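Local coordinates for ABC transporter, periplasmic substrate-binding protein (Vibrio cholerae O1 biovar eltor, PDB 1TWY) that probably binds phosphate in the periplasm and hands it to an ABC-type importer in the inner membrane, at residues A39-V44 and K266-Y271; E47-Q52 and K253-F258; I144-R149 and P179-V184. One frame throughout, in Å; residues are numbered along the deposited sequence.

Interaction 1. Residues A39-V44 and K266-Y271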
loop_
_atom_site.group_PDB
_atom_site.type_symbol
_atom_site.label_atom_id
_atom_site.label_comp_id
_atom_site.label_asym_id
_atom_site.label_seq_id
_atom_site.Cartn_x
_atom_site.Cartn_y
_atom_site.Cartn_z
ATOM N N ALA A 39 -9.622 -3.010 -1.810
ATOM C CA ALA A 39 -11.072 -2.960 -1.804
ATOM C C ALA A 39 -11.595 -1.496 -2.009
ATOM O O ALA A 39 -12.662 -1.329 -2.481
ATOM C CB ALA A 39 -11.633 -3.485 -0.505
ATOM N N ARG A 40 -10.851 -0.519 -1.590
ATOM C CA ARG A 40 -11.204 0.942 -1.745
ATOM C C ARG A 40 -11.459 1.194 -3.266
ATOM O O ARG A 40 -12.545 1.562 -3.690
ATOM C CB ARG A 40 -10.038 1.805 -1.223
ATOM C CG ARG A 40 -9.787 1.617 0.320
ATOM C CD ARG A 40 -8.966 2.760 0.967
ATOM N NE ARG A 40 -9.580 4.041 0.623
ATOM C CZ ARG A 40 -8.955 5.065 0.052
ATOM N NH1 ARG A 40 -7.660 5.000 -0.273
ATOM N NH2 ARG A 40 -9.641 6.171 -0.202
ATOM N N ILE A 41 -10.565 0.750 -4.121
ATOM C CA ILE A 41 -10.795 0.960 -5.573
ATOM C C ILE A 41 -11.692 -0.105 -6.157
ATOM O O ILE A 41 -12.494 0.170 -7.018
ATOM C CB ILE A 41 -9.466 1.127 -6.319
ATOM C CG1 ILE A 41 -9.644 1.583 -7.769
ATOM C CG2 ILE A 41 -8.595 -0.181 -6.325
ATOM C CD1 ILE A 41 -10.413 3.003 -7.934
HETATM N N MSE A 42 -11.663 -1.328 -5.581
HETATM C CA MSE A 42 -12.523 -2.371 -6.140
HETATM C C MSE A 42 -13.990 -2.089 -5.966
HETATM O O MSE A 42 -14.807 -2.435 -6.806
HETATM C CB MSE A 42 -12.170 -3.806 -5.635
HETATM C CG MSE A 42 -12.856 -4.938 -6.213
HETATM SE SE MSE A 42 -12.322 -5.070 -8.138
HETATM C CE MSE A 42 -10.408 -5.260 -7.976
ATOM N N ASP A 43 -14.312 -1.431 -4.844
ATOM C CA ASP A 43 -15.692 -1.036 -4.656
ATOM C C ASP A 43 -16.240 -0.152 -5.823
ATOM O O ASP A 43 -17.319 -0.347 -6.360
ATOM C CB ASP A 43 -15.798 -0.224 -3.378
ATOM C CG ASP A 43 -15.889 -1.075 -2.100
ATOM O OD1 ASP A 43 -16.132 -2.320 -2.159
ATOM O OD2 ASP A 43 -15.525 -0.553 -1.065
ATOM N N VAL A 44 -15.421 0.774 -6.249
ATOM C CA VAL A 44 -15.767 1.565 -7.458
ATOM C C VAL A 44 -15.818 0.767 -8.753
ATOM O O VAL A 44 -16.744 0.927 -9.563
ATOM C CB VAL A 44 -14.767 2.655 -7.652
ATOM C CG1 VAL A 44 -15.171 3.544 -8.850
ATOM C CG2 VAL A 44 -14.674 3.577 -6.381
ATOM N N LYS A 266 -8.816 3.785 -16.442
ATOM C CA LYS A 266 -9.103 5.212 -16.400
ATOM C C LYS A 266 -9.504 5.508 -14.885
ATOM O O LYS A 266 -9.029 6.518 -14.308
ATOM C CB LYS A 266 -10.157 5.542 -17.493
ATOM C CG LYS A 266 -10.680 6.955 -17.455
ATOM C CD LYS A 266 -11.788 7.167 -16.387
ATOM C CE LYS A 266 -12.431 8.589 -16.506
ATOM N NZ LYS A 266 -13.430 8.920 -15.423
ATOM N N LEU A 267 -10.387 4.622 -14.404
ATOM C CA LEU A 267 -10.886 4.812 -13.018
ATOM C C LEU A 267 -9.769 4.620 -12.035
ATOM O O LEU A 267 -9.545 5.461 -11.102
ATOM C CB LEU A 267 -11.985 3.866 -12.695
ATOM C CG LEU A 267 -13.324 4.257 -13.295
ATOM C CD1 LEU A 267 -14.283 3.135 -13.227
ATOM C CD2 LEU A 267 -13.984 5.400 -12.543
ATOM N N ILE A 268 -8.980 3.594 -12.240
ATOM C CA ILE A 268 -7.803 3.320 -11.352
ATOM C C ILE A 268 -6.852 4.520 -11.256
ATOM O O ILE A 268 -6.502 4.943 -10.147
ATOM C CB ILE A 268 -7.120 2.017 -11.731
ATOM C CG1 ILE A 268 -8.095 0.868 -11.593
ATOM C CG2 ILE A 268 -5.824 1.781 -10.909
ATOM C CD1 ILE A 268 -7.778 -0.362 -12.362
ATOM N N VAL A 269 -6.442 5.082 -12.412
ATOM C CA VAL A 269 -5.568 6.214 -12.539
ATOM C C VAL A 269 -6.158 7.472 -11.877
ATOM O O VAL A 269 -5.459 8.256 -11.213
ATOM C CB VAL A 269 -5.166 6.380 -14.016
ATOM C CG1 VAL A 269 -4.479 7.692 -14.256
ATOM C CG2 VAL A 269 -4.288 5.236 -14.329
ATOM N N GLU A 270 -7.423 7.694 -12.130
ATOM C CA GLU A 270 -8.028 8.874 -11.633
ATOM C C GLU A 270 -8.078 8.913 -10.144
ATOM O O GLU A 270 -8.034 10.011 -9.572
ATOM C CB GLU A 270 -9.391 9.195 -12.257
ATOM C CG GLU A 270 -10.625 8.523 -11.808
ATOM C CD GLU A 270 -11.840 9.185 -12.479
ATOM O OE1 GLU A 270 -11.978 10.464 -12.363
ATOM O OE2 GLU A 270 -12.711 8.374 -12.999
ATOM N N TYR A 271 -8.156 7.747 -9.519
ATOM C CA TYR A 271 -8.071 7.693 -8.020
ATOM C C TYR A 271 -6.664 7.733 -7.426
ATOM O O TYR A 271 -6.453 7.678 -6.177
ATOM C CB TYR A 271 -8.902 6.544 -7.518
ATOM C CG TYR A 271 -10.425 6.765 -7.496
ATOM C CD1 TYR A 271 -11.218 6.704 -8.623
ATOM C CD2 TYR A 271 -11.067 7.143 -6.299
ATOM C CE1 TYR A 271 -12.591 6.936 -8.569
ATOM C CE2 TYR A 271 -12.387 7.342 -6.241
ATOM C CZ TYR A 271 -13.174 7.232 -7.364
ATOM O OH TYR A 271 -14.514 7.485 -7.356
#
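Ile41 reaches both Tyr271 and Ile268 across this helix-helix contact, which is almost wholly apolar. The CG1 branch of Ile41 stands anti to the backbone N (chi1 -170°), and from it the terminal methyl reaches across to the root of the tyrosine side chain: Ile41 CD1 lies 3.8 Å from Tyr271 CG and nearly as close to its CB and CD1. The same methyl comes within 4.1 Å of Leu267 O. Closer to the backbone, Ile41 CG1 meets Ile268 CG1 at 4.2 Å, the two isoleucines crossing at about a right angle. One turn on, Val44 divides its methyls between two partners. Val44 CG2 approaches Tyr271 OH at 4.0 Å, the side chains meeting tip to tip, while Val44 CG1 rests 4.3 Å from Leu267 CD2. Branched aliphatics suit such a place, since each offers methyls in several directions without a long flexible chain.

The side-chain polar interaction lies within helix 262-270. On its exposed flank Lys266 NZ forms a salt bridge with Glu270 OE2 (2.6 Å), one turn apart, arriving from above the carboxylate plane. In the backbone, Leu267 O accepts the N of Tyr271 at 3.1 Å and lies at the edge of that residue's ring, at the point where the chain leaves helical geometry.

The helices run roughly antiparallel, at 138°, with segment axes 10.4 Å apart at closest approach. Leu45 of helix 36-52 and Leu100 and Ala101 of strand 96-109 also pack on Ile268, so helix 262-270 is seated against both a helix and the sheet. Apart from Leu267 O and the Tyr271 hydroxyl, which meet methyls, the touching groups are hydrocarbon; cohesion between the segments probably rests largely on shape and exclusion of water, while charge is kept to the outer surface.

Interaction 2. Residues E47-Q52 and K253-F258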
loop_
_atom_site.group_PDB
_atom_site.type_symbol
_atom_site.label_atom_id
_atom_site.label_comp_id
_atom_site.label_asym_id
_atom_site.label_seq_id
_atom_site.Cartn_x
_atom_site.Cartn_y
_atom_site.Cartn_z
ATOM N N GLU A 47 -19.052 -1.447 -8.707
ATOM C CA GLU A 47 -20.270 -0.653 -8.951
ATOM C C GLU A 47 -20.354 -0.269 -10.446
ATOM O O GLU A 47 -21.399 -0.402 -11.067
ATOM C CB GLU A 47 -20.338 0.562 -8.002
ATOM C CG GLU A 47 -21.505 1.533 -8.269
ATOM C CD GLU A 47 -21.948 2.298 -7.008
ATOM O OE1 GLU A 47 -22.118 1.676 -5.908
ATOM O OE2 GLU A 47 -22.118 3.538 -7.105
ATOM N N LYS A 48 -19.239 0.102 -11.074
ATOM C CA LYS A 48 -19.221 0.324 -12.511
ATOM C C LYS A 48 -19.626 -0.926 -13.306
ATOM O O LYS A 48 -20.410 -0.849 -14.250
ATOM C CB LYS A 48 -17.847 0.873 -12.954
ATOM C CG LYS A 48 -17.475 0.886 -14.457
ATOM C CD LYS A 48 -18.246 1.921 -15.308
ATOM C CE LYS A 48 -17.388 2.490 -16.434
ATOM N NZ LYS A 48 -16.874 3.859 -16.062
ATOM N N TYR A 49 -19.067 -2.076 -12.967
ATOM C CA TYR A 49 -19.317 -3.252 -13.783
ATOM C C TYR A 49 -20.804 -3.670 -13.647
ATOM O O TYR A 49 -21.390 -4.179 -14.624
ATOM C CB TYR A 49 -18.387 -4.381 -13.351
ATOM C CG TYR A 49 -18.557 -5.724 -14.059
ATOM C CD1 TYR A 49 -17.894 -5.982 -15.216
ATOM C CD2 TYR A 49 -19.342 -6.719 -13.514
ATOM C CE1 TYR A 49 -17.983 -7.199 -15.831
ATOM C CE2 TYR A 49 -19.489 -7.959 -14.163
ATOM C CZ TYR A 49 -18.766 -8.191 -15.291
ATOM O OH TYR A 49 -18.857 -9.402 -15.962
ATOM N N ASN A 50 -21.387 -3.419 -12.471
ATOM C CA ASN A 50 -22.783 -3.770 -12.141
ATOM C C ASN A 50 -23.775 -2.922 -12.952
ATOM O O ASN A 50 -24.714 -3.460 -13.517
ATOM C CB ASN A 50 -23.030 -3.708 -10.605
ATOM C CG ASN A 50 -22.383 -4.875 -9.858
ATOM O OD1 ASN A 50 -21.908 -4.760 -8.708
ATOM N ND2 ASN A 50 -22.330 -6.023 -10.537
ATOM N N GLN A 51 -23.532 -1.617 -13.065
ATOM C CA GLN A 51 -24.263 -0.776 -14.027
ATOM C C GLN A 51 -24.434 -1.454 -15.409
ATOM O O GLN A 51 -25.534 -1.472 -15.963
ATOM C CB GLN A 51 -23.571 0.597 -14.204
ATOM C CG GLN A 51 -23.157 0.947 -15.684
ATOM C CD GLN A 51 -22.368 2.262 -15.832
ATOM O OE1 GLN A 51 -22.035 2.918 -14.834
ATOM N NE2 GLN A 51 -22.069 2.642 -17.090
ATOM N N GLN A 52 -23.365 -2.005 -15.965
ATOM C CA GLN A 52 -23.437 -2.626 -17.289
ATOM C C GLN A 52 -23.904 -4.090 -17.232
ATOM O O GLN A 52 -24.363 -4.621 -18.244
ATOM C CB GLN A 52 -22.109 -2.493 -18.103
ATOM C CG GLN A 52 -20.780 -2.142 -17.316
ATOM C CD GLN A 52 -19.496 -2.066 -18.225
ATOM O OE1 GLN A 52 -19.198 -0.989 -18.762
ATOM N NE2 GLN A 52 -18.749 -3.207 -18.385
ATOM N N LYS A 253 -14.380 -14.819 -15.645
ATOM C CA LYS A 253 -13.535 -14.382 -16.759
ATOM C C LYS A 253 -13.964 -13.006 -17.316
ATOM O O LYS A 253 -13.158 -12.145 -17.605
ATOM C CB LYS A 253 -13.522 -15.463 -17.861
ATOM C CG LYS A 253 -12.833 -16.729 -17.340
ATOM C CD LYS A 253 -12.278 -17.699 -18.433
ATOM C CE LYS A 253 -13.280 -18.042 -19.521
ATOM N NZ LYS A 253 -13.120 -19.491 -19.952
ATOM N N GLU A 254 -15.256 -12.766 -17.413
ATOM C CA GLU A 254 -15.768 -11.498 -17.822
ATOM C C GLU A 254 -15.411 -10.324 -16.851
ATOM O O GLU A 254 -15.080 -9.228 -17.303
ATOM C CB GLU A 254 -17.278 -11.616 -18.029
ATOM C CG GLU A 254 -17.917 -10.441 -18.695
ATOM C CD GLU A 254 -19.371 -10.722 -19.159
ATOM O OE1 GLU A 254 -19.857 -11.893 -19.121
ATOM O OE2 GLU A 254 -20.032 -9.752 -19.567
ATOM N N PHE A 255 -15.477 -10.569 -15.561
ATOM C CA PHE A 255 -15.062 -9.514 -14.624
ATOM C C PHE A 255 -13.530 -9.260 -14.719
ATOM O O PHE A 255 -13.062 -8.066 -14.715
ATOM C CB PHE A 255 -15.469 -9.850 -13.186
ATOM C CG PHE A 255 -15.277 -8.715 -12.267
ATOM C CD1 PHE A 255 -15.974 -7.527 -12.449
ATOM C CD2 PHE A 255 -14.366 -8.791 -11.216
ATOM C CE1 PHE A 255 -15.798 -6.481 -11.638
ATOM C CE2 PHE A 255 -14.160 -7.709 -10.380
ATOM C CZ PHE A 255 -14.859 -6.582 -10.553
ATOM N N ILE A 256 -12.757 -10.311 -14.806
ATOM C CA ILE A 256 -11.299 -10.184 -14.990
ATOM C C ILE A 256 -10.941 -9.386 -16.247
ATOM O O ILE A 256 -10.153 -8.383 -16.204
ATOM C CB ILE A 256 -10.622 -11.569 -15.010
ATOM C CG1 ILE A 256 -10.813 -12.296 -13.676
ATOM C CG2 ILE A 256 -9.118 -11.465 -15.321
ATOM C CD1 ILE A 256 -9.864 -11.807 -12.568
ATOM N N ALA A 257 -11.572 -9.720 -17.381
ATOM C CA ALA A 257 -11.447 -8.843 -18.540
ATOM C C ALA A 257 -11.723 -7.345 -18.371
ATOM O O ALA A 257 -10.961 -6.485 -18.839
ATOM C CB ALA A 257 -12.374 -9.363 -19.751
ATOM N N PHE A 258 -12.820 -7.061 -17.732
ATOM C CA PHE A 258 -13.148 -5.691 -17.393
ATOM C C PHE A 258 -12.019 -4.998 -16.557
ATOM O O PHE A 258 -11.724 -3.839 -16.732
ATOM C CB PHE A 258 -14.441 -5.663 -16.594
ATOM C CG PHE A 258 -14.698 -4.365 -15.905
ATOM C CD1 PHE A 258 -15.076 -3.277 -16.589
ATOM C CD2 PHE A 258 -14.516 -4.257 -14.479
ATOM C CE1 PHE A 258 -15.304 -2.098 -15.956
ATOM C CE2 PHE A 258 -14.763 -3.080 -13.843
ATOM C CZ PHE A 258 -15.185 -2.009 -14.547
#
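Tyr49 turns one face to Phe255, while Phe258 lies obliquely beside its root; the three form an aromatic cluster where segments 47-52 and 253-258 run at 121° to each other. This is the dense part of the contact. Phe255 presents its edge to the tyrosine face in a T-shaped pair: Phe255 CD1 sits over the centre of the Tyr49 ring, 3.5 Å above its plane, and the two planes are 83° apart. Phe258 meets Tyr49 differently. Tyr49 CB makes a CH-pi contact over the Phe258 face, 4.1 Å from the ring centroid, while Tyr49 CD1 touches Phe258 CG at 3.6 Å. Tyr49 CB points toward the other helix, and chi1 177° sets CG anti to the backbone N. The ring of His53, just after the segment, also stacks on Tyr49; Val58 and Ile79, from strands 57-62 and 79-82, also pack on Phe255.

Exposed Glu254 still packs closely, its chain crossing the end of Tyr49 at about a right angle with Glu254 CG 3.1 Å from Tyr49 OH. The loose side belongs to Gln52, whose NE2 stays 4.1 Å from Phe258 CD1, and to the end of Lys48. Lys48 CG lies 3.7 Å from Phe258 CZ.

Flat rings at several inclinations thus fill the interior by dispersion and weak quadrupolar attraction. At the margin Lys48 lends its aliphatic root while its bent chain leads the ammonium away, and Glu254 OE2 has a weak hydrogen bond to His53 NE2.

Interaction 3. Residues I144-R149 and P179-V184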
loop_
_atom_site.group_PDB
_atom_site.type_symbol
_atom_site.label_atom_id
_atom_site.label_comp_id
_atom_site.label_asym_id
_atom_site.label_seq_id
_atom_site.Cartn_x
_atom_site.Cartn_y
_atom_site.Cartn_z
ATOM N N ILE A 144 14.449 13.610 16.768
ATOM C CA ILE A 144 13.392 13.116 15.828
ATOM C C ILE A 144 12.105 12.685 16.531
ATOM O O ILE A 144 12.118 11.939 17.526
ATOM C CB ILE A 144 13.963 12.002 14.915
ATOM C CG1 ILE A 144 15.150 12.496 14.117
ATOM C CG2 ILE A 144 12.775 11.567 13.996
ATOM C CD1 ILE A 144 15.796 11.429 13.398
ATOM N N ALA A 145 10.945 13.156 16.047
ATOM C CA ALA A 145 9.647 12.539 16.515
ATOM C C ALA A 145 9.199 11.613 15.346
ATOM O O ALA A 145 9.002 12.103 14.211
ATOM C CB ALA A 145 8.557 13.560 16.806
ATOM N N VAL A 146 9.207 10.342 15.583
ATOM C CA VAL A 146 8.828 9.335 14.569
ATOM C C VAL A 146 7.362 9.186 14.688
ATOM O O VAL A 146 6.863 8.881 15.690
ATOM C CB VAL A 146 9.452 7.998 14.952
ATOM C CG1 VAL A 146 9.131 6.897 13.940
ATOM C CG2 VAL A 146 10.971 8.156 14.987
ATOM N N VAL A 147 6.640 9.282 13.574
ATOM C CA VAL A 147 5.185 9.149 13.490
ATOM C C VAL A 147 4.828 7.971 12.576
ATOM O O VAL A 147 5.400 7.765 11.517
ATOM C CB VAL A 147 4.560 10.382 13.010
ATOM C CG1 VAL A 147 2.998 10.259 13.303
ATOM C CG2 VAL A 147 5.142 11.607 13.608
ATOM N N THR A 148 3.844 7.171 13.037
ATOM C CA THR A 148 3.374 6.035 12.408
ATOM C C THR A 148 1.828 6.013 12.377
ATOM O O THR A 148 1.214 6.964 12.904
ATOM C CB THR A 148 4.047 4.776 12.926
ATOM O OG1 THR A 148 3.674 3.690 12.046
ATOM C CG2 THR A 148 3.579 4.401 14.346
ATOM N N ARG A 149 1.216 4.998 11.898
ATOM C CA ARG A 149 -0.225 4.840 11.853
ATOM C C ARG A 149 -0.635 3.754 12.880
ATOM O O ARG A 149 0.213 3.092 13.517
ATOM C CB ARG A 149 -0.612 4.504 10.410
ATOM C CG ARG A 149 -0.574 5.641 9.446
ATOM C CD ARG A 149 -1.676 6.715 9.701
ATOM N NE ARG A 149 -2.947 6.111 9.563
ATOM C CZ ARG A 149 -3.508 5.788 8.418
ATOM N NH1 ARG A 149 -2.974 6.223 7.262
ATOM N NH2 ARG A 149 -4.666 5.148 8.404
ATOM N N PRO A 179 8.694 1.573 20.065
ATOM C CA PRO A 179 7.362 1.908 20.550
ATOM C C PRO A 179 7.290 3.354 21.095
ATOM O O PRO A 179 6.225 3.768 21.482
ATOM C CB PRO A 179 7.114 0.866 21.669
ATOM C CG PRO A 179 8.437 0.591 22.173
ATOM C CD PRO A 179 9.381 0.624 20.958
ATOM N N THR A 180 8.374 4.105 21.059
ATOM C CA THR A 180 8.320 5.559 21.217
ATOM C C THR A 180 7.714 6.319 19.994
ATOM O O THR A 180 7.433 7.532 20.080
ATOM C CB THR A 180 9.694 6.163 21.492
ATOM O OG1 THR A 180 10.696 5.717 20.565
ATOM C CG2 THR A 180 10.180 5.872 22.974
ATOM N N ALA A 181 7.485 5.606 18.900
ATOM C CA ALA A 181 6.798 6.249 17.758
ATOM C C ALA A 181 5.406 6.720 18.161
ATOM O O ALA A 181 4.727 6.106 18.968
ATOM C CB ALA A 181 6.663 5.252 16.733
ATOM N N LEU A 182 4.956 7.817 17.564
ATOM C CA LEU A 182 3.612 8.350 17.863
ATOM C C LEU A 182 2.673 7.856 16.799
ATOM O O LEU A 182 2.989 7.761 15.631
ATOM C CB LEU A 182 3.685 9.827 17.714
ATOM C CG LEU A 182 4.411 10.494 18.876
ATOM C CD1 LEU A 182 4.833 11.758 18.310
ATOM C CD2 LEU A 182 3.348 10.602 20.014
ATOM N N VAL A 183 1.498 7.506 17.228
ATOM C CA VAL A 183 0.494 6.979 16.305
ATOM C C VAL A 183 -0.542 8.050 16.009
ATOM O O VAL A 183 -1.095 8.690 16.905
ATOM C CB VAL A 183 -0.273 5.792 16.973
ATOM C CG1 VAL A 183 -1.458 5.359 16.160
ATOM C CG2 VAL A 183 0.666 4.544 17.086
ATOM N N VAL A 184 -0.835 8.151 14.729
ATOM C CA VAL A 184 -1.987 8.909 14.197
ATOM C C VAL A 184 -2.852 7.984 13.355
ATOM O O VAL A 184 -2.447 6.895 12.986
ATOM C CB VAL A 184 -1.543 10.115 13.388
ATOM C CG1 VAL A 184 -0.674 11.063 14.207
ATOM C CG2 VAL A 184 -0.789 9.759 12.118
HETATM O O HOH W 1 9.231 9.387 18.474
#
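Leu182 O is gripped from strand 145-149 by Thr148 N, in a nearly straight hydrogen bond of 2.8 Å, and by Val147 CA, whose CA-H...O contact measures 3.4 Å. The ladder continues on either side of it: Val146 O accepts Leu182 N at 2.9 Å, and Thr148 O accepts Val184 N at 3.0 Å. The alternation in which both strands give and accept is that of a parallel pair, with Val147 opposite Leu182 and Thr148 opposite Val183. Ahead of strand 182-184 a water bridges the two segments, accepting from Val146 N and donating to Thr180 O.

Beta-branched residues suit these extended backbones. Val147 CG1 packs 3.9 Å from Val184 CG1 on one face, the side chains crossing at about a right angle; on the other, Thr148 CG2 meets Val183 CG2 at 4.0 Å.

Strand 145-149 lies between two parallel neighbours, 182-184 and 200-205. Met190 and Leu193 of helix 187-196 pack over the Val147 and Val184 face, Phe203 of strand 200-205 touches Thr148, and helix 120-128 sends Tyr127 OH to bond Val147 O.

How the interactions relate
Interactions 1 and 2 share helix 36-52, which meets two consecutive helices, 262-270 and 250-260, at successive places along its length. They touch through Met42 SE and Phe255 CZ and through Leu267 CD1 and Lys48 NZ, so the two contacts pack directly on each other. Interaction 1 is the more buried and mostly aliphatic; interaction 2, about 24 Å from the chain's centre, is aromatic and shades into polar residues at its rim. Interaction 3, partly buried like interaction 2, lies across the chain's centre from both, some 30 Å from interaction 1 between centres. There backbone hydrogen bonds join sheet strands, with side-chain packing secondary.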